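Local coordinates for DUF192 domain-containing protein (Novosphingobium aromaticivorans, PDB 3M7A) that is of unknown function but belongs to the beta-rich DUF192 (COG1430) family and is probably made with a signal sequence for export, at residues 82-93 with 116-127; 36-47 with 59-67. All coordinates share one frame; numbering follows the deposited sequence. Where two conformers were deposited one is given.

Contact 1 (82-93 with 116-127)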
loop_
_atom_site.group_PDB
_atom_site.type_symbol
_atom_site.label_atom_id
_atom_site.label_comp_id
_atom_site.label_asym_id
_atom_site.label_seq_id
_atom_site.Cartn_x
_atom_site.Cartn_y
_atom_site.Cartn_z
ATOM N N ILE A 82 -12.218 -2.057 -7.012
ATOM C CA ILE A 82 -12.452 -1.580 -5.666
ATOM C C ILE A 82 -11.728 -0.256 -5.455
ATOM O O ILE A 82 -10.647 -0.038 -6.017
ATOM C CB ILE A 82 -12.020 -2.621 -4.605
ATOM C CG1 ILE A 82 -10.525 -2.947 -4.677
ATOM C CG2 ILE A 82 -12.852 -3.897 -4.747
ATOM C CD1 ILE A 82 -10.006 -3.794 -3.509
ATOM N N PRO A 83 -12.331 0.667 -4.684
ATOM C CA PRO A 83 -11.663 1.931 -4.420
ATOM C C PRO A 83 -10.459 1.701 -3.495
ATOM O O PRO A 83 -10.485 0.788 -2.653
ATOM C CB PRO A 83 -12.751 2.792 -3.764
ATOM C CG PRO A 83 -13.662 1.839 -3.155
ATOM C CD PRO A 83 -13.659 0.614 -4.046
ATOM N N LEU A 84 -9.434 2.510 -3.663
ATOM C CA LEU A 84 -8.185 2.336 -2.915
ATOM C C LEU A 84 -7.658 3.674 -2.447
ATOM O O LEU A 84 -7.862 4.705 -3.088
ATOM C CB LEU A 84 -7.114 1.704 -3.809
ATOM C CG LEU A 84 -7.389 0.287 -4.271
ATOM C CD1 LEU A 84 -6.347 -0.144 -5.343
ATOM C CD2 LEU A 84 -7.428 -0.693 -3.110
ATOM N N ASP A 85 -6.932 3.646 -1.326
ATOM C CA ASP A 85 -6.048 4.719 -0.934
ATOM C C ASP A 85 -4.622 4.285 -1.304
ATOM O O ASP A 85 -4.186 3.169 -0.996
ATOM C CB ASP A 85 -6.113 4.988 0.570
ATOM C CG ASP A 85 -7.401 5.651 1.019
ATOM O OD1 ASP A 85 -8.259 5.993 0.176
ATOM O OD2 ASP A 85 -7.541 5.854 2.252
ATOM N N ILE A 86 -3.921 5.178 -1.997
ATOM C CA ILE A 86 -2.580 4.902 -2.503
ATOM C C ILE A 86 -1.590 5.775 -1.724
ATOM O O ILE A 86 -1.574 6.992 -1.855
ATOM C CB ILE A 86 -2.475 5.119 -4.020
ATOM C CG1 ILE A 86 -3.605 4.362 -4.759
ATOM C CG2 ILE A 86 -1.117 4.646 -4.551
ATOM C CD1 ILE A 86 -3.520 4.422 -6.299
ATOM N N ILE A 87 -0.779 5.111 -0.899
ATOM C CA ILE A 87 0.109 5.777 0.037
ATOM C C ILE A 87 1.528 5.693 -0.500
ATOM O O ILE A 87 2.096 4.611 -0.622
ATOM C CB ILE A 87 0.003 5.073 1.417
ATOM C CG1 ILE A 87 -1.441 5.077 1.955
ATOM C CG2 ILE A 87 1.007 5.674 2.405
ATOM C CD1 ILE A 87 -1.707 4.105 3.100
ATOM N N PHE A 88 2.089 6.837 -0.870
ATOM C CA PHE A 88 3.404 6.887 -1.513
ATOM C C PHE A 88 4.476 7.157 -0.444
ATOM O O PHE A 88 4.343 8.100 0.358
ATOM C CB PHE A 88 3.444 8.009 -2.535
ATOM C CG PHE A 88 2.465 7.861 -3.661
ATOM C CD1 PHE A 88 2.769 7.116 -4.789
ATOM C CD2 PHE A 88 1.236 8.487 -3.627
ATOM C CE1 PHE A 88 1.891 7.025 -5.845
ATOM C CE2 PHE A 88 0.331 8.367 -4.687
ATOM C CZ PHE A 88 0.669 7.650 -5.794
ATOM N N VAL A 89 5.515 6.331 -0.456
ATOM C CA VAL A 89 6.536 6.331 0.580
ATOM C C VAL A 89 7.885 6.762 -0.033
ATOM O O VAL A 89 8.324 6.218 -1.057
ATOM C CB VAL A 89 6.645 4.935 1.218
ATOM C CG1 VAL A 89 7.748 4.930 2.288
ATOM C CG2 VAL A 89 5.307 4.466 1.769
ATOM N N GLY A 90 8.512 7.755 0.599
ATOM C CA GLY A 90 9.806 8.254 0.180
ATOM C C GLY A 90 11.000 7.477 0.695
ATOM O O GLY A 90 10.868 6.415 1.312
ATOM N N LEU A 91 12.178 8.025 0.407
ATOM C CA LEU A 91 13.420 7.296 0.583
ATOM C C LEU A 91 13.824 7.121 2.042
ATOM O O LEU A 91 14.663 6.287 2.336
ATOM C CB LEU A 91 14.543 7.951 -0.236
ATOM C CG LEU A 91 14.623 7.514 -1.708
ATOM C CD1 LEU A 91 13.377 7.932 -2.513
ATOM C CD2 LEU A 91 15.903 8.040 -2.369
ATOM N N ASP A 92 13.236 7.929 2.926
ATOM C CA ASP A 92 13.367 7.803 4.357
ATOM C C ASP A 92 12.276 6.941 4.996
ATOM O O ASP A 92 12.125 6.940 6.219
ATOM C CB ASP A 92 13.351 9.203 5.002
ATOM C CG ASP A 92 12.076 9.984 4.692
ATOM O OD1 ASP A 92 11.220 9.472 3.917
ATOM O OD2 ASP A 92 11.911 11.130 5.157
ATOM N N ARG A 93 11.537 6.187 4.181
ATOM C CA ARG A 93 10.425 5.354 4.632
ATOM C C ARG A 93 9.290 6.152 5.278
ATOM O O ARG A 93 8.491 5.592 6.019
ATOM C CB ARG A 93 10.880 4.188 5.506
ATOM C CG ARG A 93 11.764 3.203 4.772
ATOM C CD ARG A 93 11.862 1.910 5.521
ATOM N NE ARG A 93 12.694 0.943 4.817
ATOM C CZ ARG A 93 12.633 -0.384 4.951
ATOM N NH1 ARG A 93 11.811 -0.974 5.836
ATOM N NH2 ARG A 93 13.414 -1.128 4.175
ATOM N N THR A 116 10.009 7.557 -5.313
ATOM C CA THR A 116 9.113 6.696 -4.554
ATOM C C THR A 116 9.813 5.364 -4.252
ATOM O O THR A 116 10.073 4.568 -5.170
ATOM C CB THR A 116 7.852 6.415 -5.359
ATOM O OG1 THR A 116 7.288 7.650 -5.807
ATOM C CG2 THR A 116 6.819 5.659 -4.537
ATOM N N LEU A 117 10.152 5.143 -2.979
ATOM C CA LEU A 117 10.752 3.894 -2.518
ATOM C C LEU A 117 9.721 2.768 -2.444
ATOM O O LEU A 117 10.041 1.612 -2.716
ATOM C CB LEU A 117 11.410 4.146 -1.153
ATOM C CG LEU A 117 12.051 2.913 -0.522
ATOM C CD1 LEU A 117 13.226 2.387 -1.364
ATOM C CD2 LEU A 117 12.532 3.258 0.887
ATOM N N ALA A 118 8.507 3.091 -2.009
ATOM C CA ALA A 118 7.457 2.086 -1.857
ATOM C C ALA A 118 6.099 2.742 -2.022
ATOM O O ALA A 118 5.956 3.945 -1.866
ATOM C CB ALA A 118 7.566 1.394 -0.484
ATOM N N VAL A 119 5.095 1.930 -2.303
ATOM C CA VAL A 119 3.714 2.333 -2.316
ATOM C C VAL A 119 2.915 1.282 -1.567
ATOM O O VAL A 119 3.135 0.099 -1.752
ATOM C CB VAL A 119 3.170 2.464 -3.757
ATOM C CG1 VAL A 119 1.722 2.948 -3.752
ATOM C CG2 VAL A 119 4.057 3.436 -4.578
ATOM N N LEU A 120 1.994 1.733 -0.713
ATOM C CA LEU A 120 1.107 0.845 0.012
ATOM C C LEU A 120 -0.315 1.182 -0.421
ATOM O O LEU A 120 -0.764 2.335 -0.296
ATOM C CB LEU A 120 1.273 1.030 1.516
ATOM C CG LEU A 120 0.292 0.225 2.352
ATOM C CD1 LEU A 120 0.532 -1.301 2.233
ATOM C CD2 LEU A 120 0.391 0.636 3.828
ATOM N N GLU A 121 -1.014 0.185 -0.951
ATOM C CA GLU A 121 -2.437 0.323 -1.278
ATOM C C GLU A 121 -3.304 -0.406 -0.253
ATOM O O GLU A 121 -3.039 -1.552 0.074
ATOM C CB GLU A 121 -2.745 -0.246 -2.676
ATOM C CG GLU A 121 -2.113 0.563 -3.790
ATOM C CD GLU A 121 -2.356 0.050 -5.185
ATOM O OE1 GLU A 121 -2.883 -1.047 -5.369
ATOM O OE2 GLU A 121 -1.968 0.782 -6.119
ATOM N N ILE A 122 -4.300 0.310 0.249
ATOM C CA ILE A 122 -5.271 -0.204 1.203
ATOM C C ILE A 122 -6.663 0.245 0.743
ATOM O O ILE A 122 -6.814 1.020 -0.191
ATOM C CB ILE A 122 -4.969 0.291 2.632
ATOM C CG1 ILE A 122 -5.119 1.813 2.774
ATOM C CG2 ILE A 122 -3.575 -0.196 3.060
ATOM C CD1 ILE A 122 -4.880 2.308 4.210
ATOM N N ASN A 123 -7.693 -0.249 1.403
ATOM C CA ASN A 123 -9.047 0.076 1.000
ATOM C C ASN A 123 -9.323 1.578 0.983
ATOM O O ASN A 123 -8.859 2.339 1.843
ATOM C CB ASN A 123 -10.043 -0.594 1.951
ATOM C CG ASN A 123 -10.325 -2.020 1.617
ATOM O OD1 ASN A 123 -10.519 -2.359 0.459
ATOM N ND2 ASN A 123 -10.413 -2.858 2.646
ATOM N N GLY A 124 -10.126 1.981 0.021
ATOM C CA GLY A 124 -10.478 3.361 -0.135
ATOM C C GLY A 124 -11.067 3.934 1.126
ATOM O O GLY A 124 -11.969 3.335 1.725
ATOM N N GLY A 125 -10.593 5.117 1.498
ATOM C CA GLY A 125 -11.068 5.832 2.677
ATOM C C GLY A 125 -10.452 5.407 3.988
ATOM O O GLY A 125 -10.666 6.041 5.021
ATOM N N LEU A 126 -9.695 4.314 3.978
ATOM C CA LEU A 126 -9.188 3.753 5.203
ATOM C C LEU A 126 -8.105 4.615 5.836
ATOM O O LEU A 126 -7.986 4.663 7.056
ATOM C CB LEU A 126 -8.742 2.268 5.005
ATOM C CG LEU A 126 -8.352 1.472 6.247
ATOM C CD1 LEU A 126 -9.501 1.412 7.270
ATOM C CD2 LEU A 126 -7.944 0.058 5.838
ATOM N N ALA A 127 -7.280 5.268 5.018
ATOM C CA ALA A 127 -6.198 6.082 5.597
ATOM C C ALA A 127 -6.782 7.146 6.516
ATOM O O ALA A 127 -6.286 7.341 7.627
ATOM C CB ALA A 127 -5.310 6.703 4.534
HETATM O O HOH W 1 -12.054 -0.862 -1.201
#
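Asp85, a buried strand residue, reaches past the end of the neighbouring strand and takes hold of the start of a helix. Its OD2 receives the N-H of Ala127 at 2.8 Å, nearly in line with the C-O bond, while OD1 takes Gly125 N at 2.8 Å from above the carboxylate plane. With CG beside its own backbone N (chi1 -72°), the carboxylate is swung toward the type II turn Asn123-Leu126. Asn101 N also donates to OD1, so three N-H groups satisfy the acid, and the helix start would probably stabilise its negative charge. Beside it, Gly124 passes so close to Pro83 that a CB there would collide with Pro83 CB. Water 1 joins Pro83 O to Asn123 OD1; Asn123 ND2 bonds Leu57 O and Asp59 OD1. On the face bearing Asp85, Ile87 and Ile122 meet through their CD1 methyls at 3.8 Å; on the other, Ile86 CG2 presses against Val119 CG1 at a tight 3.4 Å. Val89 O accepts Leu117 N at 2.9 Å and Ala118 N at 3.3 Å. Strands 84-89 and 118-123 form an antiparallel ladder, with a classic beta bulge at one end and a type II turn into a helix at the other.

Contact 2 (36-47 with 59-67); sequences FRSELARTSAEQ and DEEGMIFLR. With EDO (1,2-ethanediol), chain C.
The side chains of Gln47 and Phe65 run antiparallel alongside each other, with the amide turned 71° from the ring. The glutamine's CB and CG both lie 3.8 Å from Phe65 CD2, and its backbone O meets the ring edge in plane. Staying straight past CG (chi2 -174°), Gln47 carries OE1 to Arg67 NH1 at 2.9 Å, close to the guanidinium plane, which stands 82° from the amide. Gln47 NE2 turns back to Arg42 O at 2.9 Å, so the amide is held at both ends. With an alanine in place of Gln47, Arg67 NH1 and Arg42 O would probably lose these partners, and Phe65 CD2 its contact with CG. Leu66 lays CD1 over one face of the Arg42 guanidinium, 3.8 Å from NH2, and water 3 lies in plane at the edge of that guanidinium. The CE methyl of Met63, present as selenomethionine, packs 3.6 Å from Glu39 OE1, whose polar partners are Arg54 (salt bridge) and Ser18 (hydrogen bond). Thr43 and Glu46 form a capping box; Glu46 OE1 also receives Arg42 N, and a 1,2-ethanediol, probably from the crystallisation liquor, binds both carboxylate oxygens. Parallel strands 36-41 and 61-66 with the intervening helix make a beta-alpha-beta crossover.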
loop_
_atom_site.group_PDB
_atom_site.type_symbol
_atom_site.label_atom_id
_atom_site.label_comp_id
_atom_site.label_asym_id
_atom_site.label_seq_id
_atom_site.Cartn_x
_atom_site.Cartn_y
_atom_site.Cartn_z
ATOM N N PHE A 36 -0.772 -4.050 8.107
ATOM C CA PHE A 36 -1.402 -4.598 6.910
ATOM C C PHE A 36 -0.631 -5.823 6.449
ATOM O O PHE A 36 0.557 -5.716 6.187
ATOM C CB PHE A 36 -1.470 -3.549 5.806
ATOM C CG PHE A 36 -2.165 -2.301 6.234
ATOM C CD1 PHE A 36 -3.543 -2.217 6.203
ATOM C CD2 PHE A 36 -1.459 -1.209 6.726
ATOM C CE1 PHE A 36 -4.210 -1.071 6.616
ATOM C CE2 PHE A 36 -2.105 -0.062 7.163
ATOM C CZ PHE A 36 -3.480 0.017 7.093
ATOM N N ARG A 37 -1.313 -6.947 6.267
ATOM C CA ARG A 37 -0.719 -8.104 5.614
ATOM C C ARG A 37 -0.768 -7.837 4.106
ATOM O O ARG A 37 -1.851 -7.825 3.522
ATOM C CB ARG A 37 -1.501 -9.381 5.939
ATOM C CG ARG A 37 -1.607 -9.772 7.379
ATOM C CD ARG A 37 -0.342 -10.220 7.932
ATOM N NE ARG A 37 0.222 -11.388 7.246
ATOM C CZ ARG A 37 1.370 -11.968 7.582
ATOM N NH1 ARG A 37 2.109 -11.471 8.592
ATOM N NH2 ARG A 37 1.817 -13.016 6.874
ATOM N N SER A 38 0.394 -7.607 3.514
ATOM C CA SER A 38 0.468 -7.029 2.184
ATOM C C SER A 38 1.146 -7.935 1.172
ATOM O O SER A 38 2.249 -8.393 1.384
ATOM C CB SER A 38 1.225 -5.700 2.280
ATOM O OG SER A 38 0.583 -4.818 3.168
ATOM N N GLU A 39 0.483 -8.150 0.049
ATOM C CA GLU A 39 1.135 -8.775 -1.101
ATOM C C GLU A 39 2.290 -7.891 -1.560
ATOM O O GLU A 39 2.106 -6.668 -1.670
ATOM C CB GLU A 39 0.136 -8.905 -2.237
ATOM C CG GLU A 39 -0.866 -10.043 -2.036
ATOM C CD GLU A 39 -1.979 -9.932 -3.054
ATOM O OE1 GLU A 39 -1.794 -10.474 -4.163
ATOM O OE2 GLU A 39 -2.999 -9.229 -2.795
ATOM N N LEU A 40 3.418 -8.498 -1.921
ATOM C CA LEU A 40 4.612 -7.767 -2.303
ATOM C C LEU A 40 4.765 -7.812 -3.817
ATOM O O LEU A 40 5.018 -8.875 -4.401
ATOM C CB LEU A 40 5.826 -8.387 -1.601
ATOM C CG LEU A 40 7.136 -7.604 -1.599
ATOM C CD1 LEU A 40 8.165 -8.341 -0.728
ATOM C CD2 LEU A 40 7.667 -7.400 -3.012
ATOM N N ALA A 41 4.592 -6.654 -4.434
ATOM C CA ALA A 41 4.795 -6.503 -5.874
ATOM C C ALA A 41 6.144 -5.842 -6.066
ATOM O O ALA A 41 6.378 -4.732 -5.584
ATOM C CB ALA A 41 3.697 -5.623 -6.463
ATOM N N ARG A 42 7.031 -6.533 -6.773
ATOM C CA ARG A 42 8.388 -6.029 -6.965
ATOM C C ARG A 42 8.764 -5.718 -8.407
ATOM O O ARG A 42 9.310 -4.656 -8.696
ATOM C CB ARG A 42 9.415 -6.997 -6.413
ATOM C CG ARG A 42 10.675 -6.293 -6.125
ATOM C CD ARG A 42 11.695 -7.108 -5.504
ATOM N NE ARG A 42 11.532 -7.487 -4.096
ATOM C CZ ARG A 42 11.969 -6.811 -3.025
ATOM N NH1 ARG A 42 12.476 -5.586 -3.118
ATOM N NH2 ARG A 42 11.907 -7.392 -1.848
ATOM N N THR A 43 8.520 -6.634 -9.336
ATOM C CA THR A 43 8.929 -6.381 -10.706
ATOM C C THR A 43 8.089 -5.252 -11.297
ATOM O O THR A 43 6.968 -4.995 -10.826
ATOM C CB THR A 43 8.836 -7.609 -11.605
ATOM O OG1 THR A 43 7.440 -7.914 -11.808
ATOM C CG2 THR A 43 9.582 -8.827 -11.044
ATOM N N SER A 44 8.579 -4.635 -12.359
ATOM C CA SER A 44 7.804 -3.598 -13.011
ATOM C C SER A 44 6.440 -4.139 -13.467
ATOM O O SER A 44 5.428 -3.455 -13.341
ATOM C CB SER A 44 8.557 -2.992 -14.197
ATOM O OG SER A 44 9.760 -2.370 -13.789
ATOM N N ALA A 45 6.400 -5.369 -13.978
ATOM C CA ALA A 45 5.149 -5.958 -14.419
ATOM C C ALA A 45 4.219 -6.266 -13.250
ATOM O O ALA A 45 3.008 -6.045 -13.362
ATOM C CB ALA A 45 5.408 -7.197 -15.247
ATOM N N GLU A 46 4.759 -6.746 -12.114
ATOM C CA GLU A 46 3.918 -6.968 -10.946
ATOM C C GLU A 46 3.293 -5.646 -10.514
ATOM O O GLU A 46 2.111 -5.585 -10.154
ATOM C CB GLU A 46 4.723 -7.582 -9.798
ATOM C CG GLU A 46 5.012 -9.075 -10.012
ATOM C CD GLU A 46 6.031 -9.676 -9.052
ATOM O OE1 GLU A 46 6.824 -8.922 -8.431
ATOM O OE2 GLU A 46 6.044 -10.923 -8.934
ATOM N N GLN A 47 4.082 -4.584 -10.541
ATOM C CA GLN A 47 3.607 -3.284 -10.124
ATOM C C GLN A 47 2.592 -2.681 -11.121
ATOM O O GLN A 47 1.709 -1.939 -10.711
ATOM C CB GLN A 47 4.773 -2.324 -9.894
ATOM C CG GLN A 47 5.715 -2.736 -8.785
ATOM C CD GLN A 47 6.765 -1.672 -8.497
ATOM O OE1 GLN A 47 6.425 -0.497 -8.374
ATOM N NE2 GLN A 47 8.031 -2.065 -8.471
ATOM N N ASP A 59 -9.618 -4.850 5.400
ATOM C CA ASP A 59 -8.989 -3.666 6.002
ATOM C C ASP A 59 -7.641 -4.007 6.605
ATOM O O ASP A 59 -6.819 -3.130 6.827
ATOM C CB ASP A 59 -9.885 -3.062 7.089
ATOM C CG ASP A 59 -11.017 -2.201 6.544
ATOM O OD1 ASP A 59 -11.086 -1.962 5.317
ATOM O OD2 ASP A 59 -11.843 -1.764 7.381
ATOM N N GLU A 60 -7.432 -5.289 6.896
ATOM C CA GLU A 60 -6.217 -5.844 7.464
ATOM C C GLU A 60 -5.163 -6.178 6.414
ATOM O O GLU A 60 -4.096 -6.694 6.753
ATOM C CB GLU A 60 -6.592 -7.120 8.268
ATOM C CG GLU A 60 -6.850 -8.437 7.480
ATOM C CD GLU A 60 -8.230 -8.555 6.827
ATOM O OE1 GLU A 60 -9.076 -7.666 6.956
ATOM O OE2 GLU A 60 -8.466 -9.609 6.192
ATOM N N GLU A 61 -5.524 -6.003 5.144
ATOM C CA GLU A 61 -4.705 -6.395 3.997
ATOM C C GLU A 61 -4.293 -5.177 3.176
ATOM O O GLU A 61 -4.845 -4.099 3.304
ATOM C CB GLU A 61 -5.490 -7.383 3.112
ATOM C CG GLU A 61 -5.892 -8.658 3.825
ATOM C CD GLU A 61 -6.678 -9.598 2.941
ATOM O OE1 GLU A 61 -7.536 -9.139 2.155
ATOM O OE2 GLU A 61 -6.434 -10.815 3.024
ATOM N N GLY A 62 -3.314 -5.379 2.308
ATOM C CA GLY A 62 -2.904 -4.361 1.378
ATOM C C GLY A 62 -2.051 -4.959 0.283
ATOM O O GLY A 62 -1.906 -6.173 0.178
HETATM N N MSE A 63 -1.483 -4.084 -0.535
HETATM C CA MSE A 63 -0.431 -4.479 -1.467
HETATM C C MSE A 63 0.693 -3.456 -1.313
HETATM O O MSE A 63 0.437 -2.249 -1.337
HETATM C CB MSE A 63 -0.900 -4.536 -2.913
HETATM C CG MSE A 63 0.182 -4.988 -3.898
HETATM SE SE MSE A 63 -0.420 -5.340 -5.672
HETATM C CE MSE A 63 -1.119 -7.136 -5.378
ATOM N N ILE A 64 1.915 -3.949 -1.154
ATOM C CA ILE A 64 3.105 -3.120 -1.030
ATOM C C ILE A 64 3.936 -3.292 -2.314
ATOM O O ILE A 64 4.210 -4.414 -2.746
ATOM C CB ILE A 64 3.903 -3.456 0.278
ATOM C CG1 ILE A 64 5.104 -2.514 0.480
ATOM C CG2 ILE A 64 4.369 -4.894 0.323
ATOM C CD1 ILE A 64 4.746 -1.155 0.984
ATOM N N PHE A 65 4.313 -2.169 -2.902
ATOM C CA PHE A 65 5.052 -2.072 -4.138
ATOM C C PHE A 65 6.441 -1.570 -3.763
ATOM O O PHE A 65 6.568 -0.465 -3.251
ATOM C CB PHE A 65 4.390 -1.070 -5.082
ATOM C CG PHE A 65 2.952 -1.392 -5.494
ATOM C CD1 PHE A 65 1.920 -1.332 -4.588
ATOM C CD2 PHE A 65 2.645 -1.669 -6.818
ATOM C CE1 PHE A 65 0.629 -1.598 -4.992
ATOM C CE2 PHE A 65 1.349 -1.928 -7.221
ATOM C CZ PHE A 65 0.335 -1.885 -6.309
ATOM N N LEU A 66 7.482 -2.384 -3.952
ATOM C CA LEU A 66 8.842 -2.054 -3.508
ATOM C C LEU A 66 9.664 -1.738 -4.737
ATOM O O LEU A 66 9.730 -2.537 -5.680
ATOM C CB LEU A 66 9.483 -3.183 -2.711
ATOM C CG LEU A 66 8.846 -3.486 -1.371
ATOM C CD1 LEU A 66 9.672 -4.595 -0.667
ATOM C CD2 LEU A 66 8.674 -2.216 -0.494
ATOM N N ARG A 67 10.269 -0.561 -4.727
ATOM C CA ARG A 67 10.840 -0.005 -5.936
ATOM C C ARG A 67 12.314 0.234 -5.844
ATOM O O ARG A 67 12.804 0.856 -4.931
ATOM C CB ARG A 67 10.166 1.309 -6.275
ATOM C CG ARG A 67 8.681 1.123 -6.472
ATOM C CD ARG A 67 7.950 2.420 -6.578
ATOM N NE ARG A 67 8.373 3.280 -7.677
ATOM C CZ ARG A 67 8.020 3.110 -8.941
ATOM N NH1 ARG A 67 7.259 2.093 -9.321
ATOM N NH2 ARG A 67 8.413 3.969 -9.860
HETATM C C1 EDO C . 8.228 -12.404 -6.542
HETATM O O1 EDO C . 6.818 -12.171 -6.707
HETATM C C2 EDO C . 9.010 -11.087 -6.522
HETATM O O2 EDO C . 9.031 -10.472 -7.827
HETATM O O HOH W 2 -3.605 -8.423 -0.364
HETATM O O HOH W 3 12.270 -3.660 -5.571
#

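Two ways of pairing strands are combined here in one mixed sheet, with the centres of the contacts about 10 Å apart. Contact 2 closes before contact 1 opens along the chain, so the parallel crossover is complete in sequence before the antiparallel pair begins. Strands 61-66 and 118-123 are neighbours and join the two: Val119 O lies 2.8 Å from Phe65 N, and Glu121 N lies 2.9 Å from Met63 O, both probable hydrogen bonds. The resulting order is 32-41, 61-66, 118-123, 84-89, in which the late strand 118-123 is inserted between two earlier ones. Strands far apart in sequence thereby share one sheet, and strand 118-123 bonds to a neighbour along both its edges.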